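Local atomic coordinates of protein male-specific lethal-3 (Drosophila melanogaster, PDB entry 3M9Q), a protein that binds methylated histone H3 through its chromodomain as a component of the MSL histone acetyltransferase complex, which raises transcription from the single male X chromosome. Residues R89-Q92 / R93-E97. The protein carries 1 engineered substitution. Sequence-based numbering, arbitrary orientation. Where two conformers were deposited one is given.
Sequences RQLQ and RELAE
Leu91 and Leu95, one helical turn apart, illustrate how an amphipathic helix keeps its apolar and its wet sides separate. Their isobutyl ends cross at an angle, Leu91 CD1 lying 4.0 Å from Leu95 CG. With CG of Leu95 beside its own backbone N (chi1 -70°), the side chain leans back over the preceding turn, where Leu95 CG comes within 3.3 Å of Leu91 O. Leu91 O also accepts the N-H of Leu95 N at 2.9 Å in a nearly straight bond (N-H...O 165°), one of four consecutive i to i+4 bonds from Arg93 to Ala96. Cutting Leu95 back to alanine removes the branch that meets Leu91 CD1 and would probably open a gap beside Tyr29 and Leu39. The solvent side is looser: a water 2.8 Å from both Gln90 OE1 and Arg93 NE donates to the first and accepts from the second, in the guanidinium plane. A bend at chi3 (71°) turns Arg93 toward this bridge, while Gln90 NE2 hydrogen-bonds to Glu86 OE2. Within the chromodomain, helix 86-100 follows strand 81-83; both leucines touch Tyr29 of strand 25-29 and Leu39 of strand 39-51, and Gln92, extended beyond CG, hydrogen-bonds through NE2 to Leu39 O and Thr41 OG1.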
# COMPACT_ATOMS: atom_id res chain seq x y z
N ARG A 89 8.44 7.86 6.11
CA ARG A 89 9.77 7.48 5.62
C ARG A 89 10.68 7.05 6.76
O ARG A 89 11.45 6.10 6.65
CB ARG A 89 10.42 8.62 4.83
CG ARG A 89 9.77 8.87 3.49
CD ARG A 89 10.50 9.95 2.71
NE ARG A 89 9.73 10.37 1.56
CZ ARG A 89 10.19 11.11 0.56
NH1 ARG A 89 11.45 11.52 0.54
NH2 ARG A 89 9.40 11.43 -0.43
N GLN A 90 10.59 7.78 7.86
CA GLN A 90 11.37 7.45 9.05
C GLN A 90 10.89 6.13 9.64
O GLN A 90 11.69 5.29 10.05
CB GLN A 90 11.33 8.56 10.10
CG GLN A 90 12.11 9.82 9.68
CD GLN A 90 13.61 9.62 9.62
OE1 GLN A 90 14.15 8.62 10.10
NE2 GLN A 90 14.30 10.58 9.03
N LEU A 91 9.58 5.93 9.68
CA LEU A 91 9.02 4.66 10.17
C LEU A 91 9.56 3.50 9.34
O LEU A 91 9.98 2.47 9.87
CB LEU A 91 7.49 4.68 10.13
CG LEU A 91 6.78 3.38 10.50
CD1 LEU A 91 7.11 2.97 11.94
CD2 LEU A 91 5.28 3.52 10.32
N GLN A 92 9.57 3.69 8.03
CA GLN A 92 10.08 2.65 7.13
C GLN A 92 11.53 2.30 7.48
O GLN A 92 11.91 1.13 7.54
CB GLN A 92 9.96 3.13 5.68
CG GLN A 92 10.56 2.20 4.65
CD GLN A 92 10.42 2.78 3.26
OE1 GLN A 92 10.50 4.00 3.09
NE2 GLN A 92 10.17 1.92 2.27
N ARG A 93 12.35 3.31 7.74
CA ARG A 93 13.76 3.09 8.07
C ARG A 93 13.91 2.38 9.41
O ARG A 93 14.75 1.51 9.59
CB ARG A 93 14.54 4.41 8.05
CG ARG A 93 14.72 4.95 6.64
CD ARG A 93 15.17 6.39 6.58
NE ARG A 93 16.55 6.59 7.01
CZ ARG A 93 17.62 6.48 6.21
NH1 ARG A 93 17.49 6.11 4.95
NH2 ARG A 93 18.81 6.72 6.70
N GLU A 94 13.06 2.75 10.35
CA GLU A 94 13.07 2.15 11.69
C GLU A 94 12.70 0.67 11.62
O GLU A 94 13.36 -0.18 12.22
CB GLU A 94 12.07 2.89 12.59
CG GLU A 94 11.89 2.29 13.97
CD GLU A 94 11.04 3.17 14.86
OE1 GLU A 94 11.37 4.36 15.02
OE2 GLU A 94 10.03 2.66 15.41
N LEU A 95 11.66 0.39 10.86
CA LEU A 95 11.17 -0.99 10.71
C LEU A 95 12.20 -1.85 9.99
O LEU A 95 12.41 -3.02 10.33
CB LEU A 95 9.85 -1.02 9.94
CG LEU A 95 8.63 -0.48 10.67
CD1 LEU A 95 7.42 -0.48 9.74
CD2 LEU A 95 8.36 -1.31 11.93
N ALA A 96 12.87 -1.26 9.01
CA ALA A 96 13.84 -2.00 8.20
C ALA A 96 15.00 -2.42 9.08
O ALA A 96 15.49 -3.55 8.99
CB ALA A 96 14.33 -1.17 7.02
N GLU A 97 15.42 -1.53 9.95
CA GLU A 97 16.52 -1.81 10.88
C GLU A 97 16.09 -2.89 11.87
O GLU A 97 16.86 -3.79 12.21
CB GLU A 97 16.93 -0.53 11.60
CG GLU A 97 18.10 -0.64 12.56
CD GLU A 97 18.41 0.71 13.15
OE1 GLU A 97 17.75 1.09 14.14
OE2 GLU A 97 19.27 1.42 12.60
O HOH W 1 16.72 7.63 9.65